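Side-chain contacts in Hpy188I (Helicobacter pylori, PDB 3OQG), which cleaves its specific double-stranded DNA target as a restriction endonuclease of the GIY-YIG nuclease class, probably with the help of a metal ion: residues A[30-33]-A[34-37]; A[48-51]-A[52-55]; A[163-166]-A[167-171]. All coordinates share one frame; numbering follows the deposited sequence. Where two conformers were deposited one is given.

Contact 1. Residues A[30-33]-A[34-37]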
loop_
_atom_site.group_PDB
_atom_site.type_symbol
_atom_site.label_atom_id
_atom_site.label_comp_id
_atom_site.label_asym_id
_atom_site.label_seq_id
_atom_site.Cartn_x
_atom_site.Cartn_y
_atom_site.Cartn_z
ATOM N N ILE A 30 -14.676 15.472 -14.747
ATOM C CA ILE A 30 -13.865 16.322 -15.597
ATOM C C ILE A 30 -13.512 15.564 -16.870
ATOM O O ILE A 30 -13.119 14.408 -16.830
ATOM C CB ILE A 30 -12.580 16.780 -14.860
ATOM C CG1 ILE A 30 -12.933 17.482 -13.546
ATOM C CG2 ILE A 30 -11.720 17.682 -15.725
ATOM C CD1 ILE A 30 -13.904 18.635 -13.674
ATOM N N ASP A 31 -13.649 16.245 -18.002
ATOM C CA ASP A 31 -13.254 15.697 -19.278
ATOM C C ASP A 31 -11.732 15.553 -19.321
ATOM O O ASP A 31 -11.018 16.477 -18.938
ATOM C CB ASP A 31 -13.665 16.633 -20.411
ATOM C CG ASP A 31 -15.156 16.596 -20.722
ATOM O OD1 ASP A 31 -15.891 15.704 -20.257
ATOM O OD2 ASP A 31 -15.606 17.492 -21.471
ATOM N N TYR A 32 -11.242 14.418 -19.821
ATOM C CA TYR A 32 -9.803 14.234 -20.023
ATOM C C TYR A 32 -9.198 15.349 -20.909
ATOM O O TYR A 32 -8.061 15.777 -20.696
ATOM C CB TYR A 32 -9.480 12.838 -20.598
ATOM C CG TYR A 32 -7.997 12.572 -20.639
ATOM C CD1 TYR A 32 -7.297 12.257 -19.473
ATOM C CD2 TYR A 32 -7.282 12.708 -21.820
ATOM C CE1 TYR A 32 -5.931 12.063 -19.489
ATOM C CE2 TYR A 32 -5.906 12.521 -21.851
ATOM C CZ TYR A 32 -5.232 12.198 -20.684
ATOM O OH TYR A 32 -3.874 11.999 -20.705
ATOM N N LYS A 33 -9.961 15.856 -21.870
ATOM C CA LYS A 33 -9.448 16.946 -22.726
ATOM C C LYS A 33 -9.068 18.218 -21.950
ATOM O O LYS A 33 -8.234 19.014 -22.407
ATOM C CB LYS A 33 -10.433 17.289 -23.848
ATOM C CG LYS A 33 -11.824 17.757 -23.411
ATOM C CD LYS A 33 -12.584 18.478 -24.536
ATOM C CE LYS A 33 -12.450 17.787 -25.899
ATOM N NZ LYS A 33 -13.040 18.609 -27.036
ATOM N N ASP A 34 -9.676 18.391 -20.778
ATOM C CA ASP A 34 -9.384 19.498 -19.878
ATOM C C ASP A 34 -8.364 19.183 -18.792
ATOM O O ASP A 34 -8.186 19.976 -17.868
ATOM C CB ASP A 34 -10.684 19.964 -19.216
ATOM C CG ASP A 34 -11.717 20.404 -20.227
ATOM O OD1 ASP A 34 -11.330 20.982 -21.270
ATOM O OD2 ASP A 34 -12.914 20.168 -19.984
ATOM N N PHE A 35 -7.703 18.029 -18.894
ATOM C CA PHE A 35 -6.632 17.633 -17.977
ATOM C C PHE A 35 -5.374 18.435 -18.289
ATOM O O PHE A 35 -4.902 18.455 -19.414
ATOM C CB PHE A 35 -6.367 16.131 -18.136
ATOM C CG PHE A 35 -5.370 15.552 -17.166
ATOM C CD1 PHE A 35 -5.344 15.918 -15.825
ATOM C CD2 PHE A 35 -4.484 14.572 -17.598
ATOM C CE1 PHE A 35 -4.422 15.344 -14.956
ATOM C CE2 PHE A 35 -3.570 13.990 -16.734
ATOM C CZ PHE A 35 -3.538 14.374 -15.416
ATOM N N GLU A 36 -4.828 19.057 -17.257
ATOM C CA GLU A 36 -3.784 20.082 -17.376
ATOM C C GLU A 36 -2.424 19.466 -17.710
ATOM O O GLU A 36 -1.595 20.078 -18.400
ATOM C CB GLU A 36 -3.706 20.897 -16.074
ATOM C CG GLU A 36 -4.165 20.127 -14.809
ATOM C CD GLU A 36 -5.667 19.762 -14.825
ATOM O OE1 GLU A 36 -6.359 20.119 -15.799
ATOM O OE2 GLU A 36 -6.150 19.113 -13.890
ATOM N N TYR A 37 -2.217 18.242 -17.234
ATOM C CA TYR A 37 -0.983 17.488 -17.485
ATOM C C TYR A 37 -1.035 16.579 -18.707
ATOM O O TYR A 37 -0.101 15.826 -18.945
ATOM C CB TYR A 37 -0.638 16.650 -16.260
ATOM C CG TYR A 37 -0.207 17.466 -15.076
ATOM C CD1 TYR A 37 -1.133 17.910 -14.141
ATOM C CD2 TYR A 37 1.136 17.787 -14.876
ATOM C CE1 TYR A 37 -0.739 18.658 -13.039
ATOM C CE2 TYR A 37 1.537 18.536 -13.778
ATOM C CZ TYR A 37 0.596 18.966 -12.862
ATOM O OH TYR A 37 0.989 19.701 -11.762
HETATM O O HOH W 1 -14.216 19.139 -18.117
HETATM O O HOH W 2 -14.786 19.991 -21.858
#
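Asp34 OD2 is gripped by two waters that tie it to Asp31, one aspartate to the other across a single tight turn. One water donates to Asp34 OD2 and accepts from Asp31 N, 3.0 Å away; the second donates to both carboxylates and stands 2.7 Å from Asp31 OD2. The two side chains run alongside each other in the same direction, their OD2 atoms 4.1 Å apart, so the hydrogens the waters donate probably ease the meeting of like charges. Lys80, in a salt bridge with Asp31 OD1, should ease it further.

Beneath the waters the backbone closes on itself twice, each time over three residues. Asp34 N bonds to Asp31 O at 3.0 Å, and Phe35 N to Tyr32 O at 2.9 Å.

On the apolar side, Tyr32 CE1 meets Phe35 CD2 at 3.5 Å. The rings are inclined at 42°, neither stacked nor edge-to-face, and Phe35 CB lies over the rim of one tyrosine face. With CG of Phe35 anti to the backbone N (chi1 -175°), its ring swings out beside that of Tyr32, and both reach Val74 and Ile81 of the central sheet. Phe35 also packs on Ile162 of the second subunit. Such i to i+3 bonding is the signature of a short 3-10 turn, here amphipathic: carboxylates and waters on one side, aromatic rings packed against the antiparallel sheet on the other.

Contact 2. Residues A[48-51]-A[52-55]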
loop_
_atom_site.group_PDB
_atom_site.type_symbol
_atom_site.label_atom_id
_atom_site.label_comp_id
_atom_site.label_asym_id
_atom_site.label_seq_id
_atom_site.Cartn_x
_atom_site.Cartn_y
_atom_site.Cartn_z
ATOM N N VAL A 48 -10.823 -3.796 -20.585
ATOM C CA VAL A 48 -12.076 -4.315 -21.108
ATOM C C VAL A 48 -12.811 -5.122 -20.043
ATOM O O VAL A 48 -12.307 -6.176 -19.614
ATOM C CB VAL A 48 -11.818 -5.228 -22.310
ATOM C CG1 VAL A 48 -13.144 -5.670 -22.890
ATOM C CG2 VAL A 48 -10.937 -4.529 -23.357
ATOM N N PRO A 49 -13.990 -4.640 -19.588
ATOM C CA PRO A 49 -14.729 -5.405 -18.589
ATOM C C PRO A 49 -15.185 -6.728 -19.126
ATOM O O PRO A 49 -15.668 -6.815 -20.274
ATOM C CB PRO A 49 -15.954 -4.519 -18.296
ATOM C CG PRO A 49 -15.517 -3.197 -18.663
ATOM C CD PRO A 49 -14.676 -3.363 -19.867
ATOM N N ASN A 50 -14.990 -7.752 -18.304
ATOM C CA ASN A 50 -15.494 -9.066 -18.568
ATOM C C ASN A 50 -16.357 -9.498 -17.374
ATOM O O ASN A 50 -15.864 -10.076 -16.405
ATOM C CB ASN A 50 -14.347 -10.030 -18.829
ATOM C CG ASN A 50 -14.837 -11.393 -19.290
ATOM O OD1 ASN A 50 -15.966 -11.813 -18.958
ATOM N ND2 ASN A 50 -13.978 -12.114 -19.993
ATOM N N ASN A 51 -17.642 -9.166 -17.441
ATOM C CA ASN A 51 -18.561 -9.429 -16.329
ATOM C C ASN A 51 -18.694 -10.893 -15.967
ATOM O O ASN A 51 -18.715 -11.249 -14.776
ATOM C CB ASN A 51 -19.930 -8.784 -16.587
ATOM C CG ASN A 51 -20.010 -7.392 -16.022
ATOM O OD1 ASN A 51 -20.214 -7.231 -14.812
ATOM N ND2 ASN A 51 -19.803 -6.375 -16.871
ATOM N N SER A 52 -18.772 -11.778 -16.958
ATOM C CA SER A 52 -18.925 -13.193 -16.656
ATOM C C SER A 52 -17.770 -13.697 -15.803
ATOM O O SER A 52 -17.974 -14.517 -14.904
ATOM C CB SER A 52 -19.021 -14.027 -17.928
ATOM O OG SER A 52 -19.212 -15.392 -17.586
ATOM N N LEU A 53 -16.567 -13.199 -16.066
ATOM C CA LEU A 53 -15.393 -13.642 -15.320
ATOM C C LEU A 53 -15.003 -12.696 -14.173
ATOM O O LEU A 53 -14.006 -12.928 -13.495
ATOM C CB LEU A 53 -14.216 -13.835 -16.273
ATOM C CG LEU A 53 -14.436 -14.934 -17.332
ATOM C CD1 LEU A 53 -13.108 -15.259 -17.920
ATOM C CD2 LEU A 53 -15.111 -16.194 -16.790
ATOM N N GLU A 54 -15.801 -11.651 -13.970
ATOM C CA GLU A 54 -15.621 -10.669 -12.876
ATOM C C GLU A 54 -14.204 -10.125 -12.856
ATOM O O GLU A 54 -13.520 -10.140 -11.831
ATOM C CB GLU A 54 -15.998 -11.251 -11.512
ATOM C CG GLU A 54 -16.201 -10.173 -10.435
ATOM C CD GLU A 54 -16.629 -10.737 -9.107
ATOM O OE1 GLU A 54 -16.621 -11.989 -8.933
ATOM O OE2 GLU A 54 -16.995 -9.925 -8.237
ATOM N N LYS A 55 -13.767 -9.644 -14.013
ATOM C CA LYS A 55 -12.411 -9.156 -14.145
ATOM C C LYS A 55 -12.324 -8.184 -15.291
ATOM O O LYS A 55 -13.208 -8.139 -16.155
ATOM C CB LYS A 55 -11.424 -10.313 -14.395
ATOM C CG LYS A 55 -11.515 -10.913 -15.769
ATOM C CD LYS A 55 -10.580 -12.099 -15.948
ATOM C CE LYS A 55 -9.091 -11.761 -15.780
ATOM N NZ LYS A 55 -8.183 -12.944 -16.042
HETATM O O HOH W 3 -19.001 -11.029 -19.788
#
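Asn50 lays its amide obliquely against the side chain of Leu53, CG of the asparagine 3.9 Å from Leu53 CB, while ND2 touches the leucine's branch point CG and methyl CD1. The amide stands there because CG is anti to the backbone N (chi1 -173°), which carries OD1 forward over the turn. In that place OD1 receives Leu53 N at 3.3 Å, a fairly straight bond whose donor nevertheless sits well above the amide plane. A water adds a second proton to OD1 and accepts Ser52 N at 2.9 Å, so the side chain and one solvent molecule together serve two backbone N-H groups of the turn.

The backbone supplies the frame. Asn50 and Lys55 form an antiparallel hydrogen-bonded pair: Asn50 N reaches Lys55 O at 2.8 Å, and Lys55 N returns a longer bond of 3.2 Å to Asn50 O. Between them Asn51 to Glu54 make a type I turn, closed by Glu54 N on Asn51 O at 3.1 Å. Glu54 then takes up left-handed backbone angles (phi 52°) and, with Lys55, faces Asn50, which is the classic G1 beta bulge that lets a type I turn fit the twist of a hairpin.

This hairpin joins strand 42-50 to strand 55-60, the latter outermost in the sheet within its chain. Glu57 of that strand holds Asn50 ND2, and Asn51 ND2 reaches Leu123 O at the end of helix 113-125. Glu54 OE2 binds both Gln120 of the same helix and Val103 N, where helix 103-108 begins.

Contact 3. Residues A[163-166]-A[167-171]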
loop_
_atom_site.group_PDB
_atom_site.type_symbol
_atom_site.label_atom_id
_atom_site.label_comp_id
_atom_site.label_asym_id
_atom_site.label_seq_id
_atom_site.Cartn_x
_atom_site.Cartn_y
_atom_site.Cartn_z
ATOM N N LEU A 163 15.606 -8.177 3.671
ATOM C CA LEU A 163 14.826 -9.412 3.829
ATOM C C LEU A 163 15.382 -10.551 2.977
ATOM O O LEU A 163 15.453 -11.711 3.407
ATOM C CB LEU A 163 13.355 -9.195 3.460
ATOM C CG LEU A 163 12.329 -9.102 4.579
ATOM C CD1 LEU A 163 10.919 -8.985 3.960
ATOM C CD2 LEU A 163 12.412 -10.309 5.515
ATOM N N GLU A 164 15.756 -10.223 1.750
ATOM C CA GLU A 164 16.352 -11.236 0.888
ATOM C C GLU A 164 17.699 -11.714 1.463
ATOM O O GLU A 164 18.014 -12.893 1.366
ATOM C CB GLU A 164 16.417 -10.764 -0.572
ATOM C CG GLU A 164 15.044 -10.891 -1.258
ATOM C CD GLU A 164 15.053 -10.625 -2.749
ATOM O OE1 GLU A 164 13.981 -10.245 -3.276
ATOM O OE2 GLU A 164 16.107 -10.799 -3.397
ATOM N N ASN A 165 18.462 -10.802 2.077
ATOM C CA ASN A 165 19.712 -11.153 2.769
ATOM C C ASN A 165 19.422 -11.982 4.022
ATOM O O ASN A 165 20.106 -12.965 4.303
ATOM C CB ASN A 165 20.508 -9.897 3.157
ATOM C CG ASN A 165 21.913 -10.215 3.675
ATOM O OD1 ASN A 165 22.788 -10.625 2.911
ATOM N ND2 ASN A 165 22.131 -10.019 4.968
ATOM N N PHE A 166 18.396 -11.572 4.764
ATOM C CA PHE A 166 17.941 -12.306 5.960
ATOM C C PHE A 166 17.630 -13.776 5.620
ATOM O O PHE A 166 18.046 -14.684 6.321
ATOM C CB PHE A 166 16.693 -11.617 6.519
ATOM C CG PHE A 166 16.206 -12.167 7.827
ATOM C CD1 PHE A 166 16.532 -11.539 9.022
ATOM C CD2 PHE A 166 15.368 -13.267 7.867
ATOM C CE1 PHE A 166 16.067 -12.015 10.220
ATOM C CE2 PHE A 166 14.889 -13.747 9.070
ATOM C CZ PHE A 166 15.229 -13.112 10.249
ATOM N N ILE A 167 16.929 -13.982 4.511
ATOM C CA ILE A 167 16.514 -15.314 4.070
ATOM C C ILE A 167 17.726 -16.189 3.718
ATOM O O ILE A 167 17.766 -17.385 4.034
ATOM C CB ILE A 167 15.540 -15.197 2.861
ATOM C CG1 ILE A 167 14.162 -14.728 3.343
ATOM C CG2 ILE A 167 15.422 -16.531 2.134
ATOM C CD1 ILE A 167 13.280 -14.084 2.261
ATOM N N LYS A 168 18.722 -15.595 3.071
ATOM C CA LYS A 168 19.958 -16.304 2.757
ATOM C C LYS A 168 20.772 -16.664 4.010
ATOM O O LYS A 168 21.396 -17.719 4.090
ATOM C CB LYS A 168 20.780 -15.480 1.753
ATOM C CG LYS A 168 22.168 -15.149 2.172
ATOM C CD LYS A 168 22.886 -14.372 1.092
ATOM C CE LYS A 168 24.232 -13.891 1.614
ATOM N NZ LYS A 168 24.098 -12.931 2.749
ATOM N N ASN A 169 20.755 -15.771 4.991
ATOM C CA ASN A 169 21.479 -15.999 6.227
ATOM C C ASN A 169 20.816 -17.034 7.142
ATOM O O ASN A 169 21.507 -17.876 7.717
ATOM C CB ASN A 169 21.663 -14.673 6.969
ATOM C CG ASN A 169 22.519 -13.683 6.190
ATOM O OD1 ASN A 169 23.216 -14.063 5.239
ATOM N ND2 ASN A 169 22.492 -12.409 6.601
ATOM N N HIS A 170 19.488 -16.990 7.243
ATOM C CA HIS A 170 18.741 -17.787 8.220
ATOM C C HIS A 170 17.765 -18.785 7.607
ATOM O O HIS A 170 17.140 -19.563 8.327
ATOM C CB HIS A 170 17.977 -16.837 9.158
ATOM C CG HIS A 170 18.850 -15.794 9.777
ATOM N ND1 HIS A 170 19.859 -16.105 10.660
ATOM C CD2 HIS A 170 18.869 -14.446 9.643
ATOM C CE1 HIS A 170 20.474 -14.997 11.031
ATOM N NE2 HIS A 170 19.894 -13.977 10.425
ATOM N N ASN A 171 17.635 -18.770 6.287
ATOM C CA ASN A 171 16.747 -19.699 5.590
ATOM C C ASN A 171 15.297 -19.658 6.059
ATOM O O ASN A 171 14.611 -20.684 6.098
ATOM C CB ASN A 171 17.275 -21.130 5.701
ATOM C CG ASN A 171 16.721 -22.013 4.629
ATOM O OD1 ASN A 171 16.251 -21.516 3.603
ATOM N ND2 ASN A 171 16.756 -23.323 4.843
#
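Lys168 spans two amides on one side of the helix, its NZ donating to Asn165 OD1 at 2.7 Å and to Asn169 OD1 at 2.9 Å. The chain is extended through chi2 and chi3, then bent at chi4 (-64°), which turns the ammonium back toward the two oxygens. The amide planes stand almost perpendicular, 86° apart.

Beyond Asn169, whose CB lies over the rim of one imidazole face, the His170 ring drives its edge into the face of Phe166, a T-shaped pair in which CD2 hangs 3.6 Å above the ring plane over its centre. Phe166 puts CG anti to the backbone N (chi1 -174°), which brings one ring face under CD2 of His170.

What positions these groups is regular helical bonding, including His170 N to Phe166 O at 2.9 Å. The helix ends at His170; Asn171, the next residue, leaves helical geometry with positive phi. Farther out, Glu36 OE1 of the second subunit accepts from ND2 of both Asn165 and Asn169, and Ile30 of that subunit packs on Phe166 and His170.

Asn165 ND2 and Asn169 ND2, 2.9 Å apart, are both donors and do not bond each other; sharing the carboxylate probably makes this tolerable. With oxygens on an ammonium and nitrogens on a carboxylate, the pattern favours one orientation of each amide, and the lysine charge probably polarises both; two deposited conformers of Asn165 and of Glu36 keep this provisional.

Within one chain the three contacts are far apart: the centres of contacts 1 and 3 lie about 47 Å from each other, on opposite sides of the chain's centre, and that of contact 2 is about 28 Å from the first and about 40 Å from the third. In the dimer, however, the turn of contact 1 in one subunit meets the helix end of contact 3 in the other, through Glu36, Tyr37 and Ile30. Both flank residues seen to bind calcium, though none is bound to this chain here: between side chains, Leu163 is about 5 Å from Glu159 and Ile30 about 8 Å from Asp28. The nearest atoms of contacts 2 and 3 come within about 6 and 7 Å of the DNA.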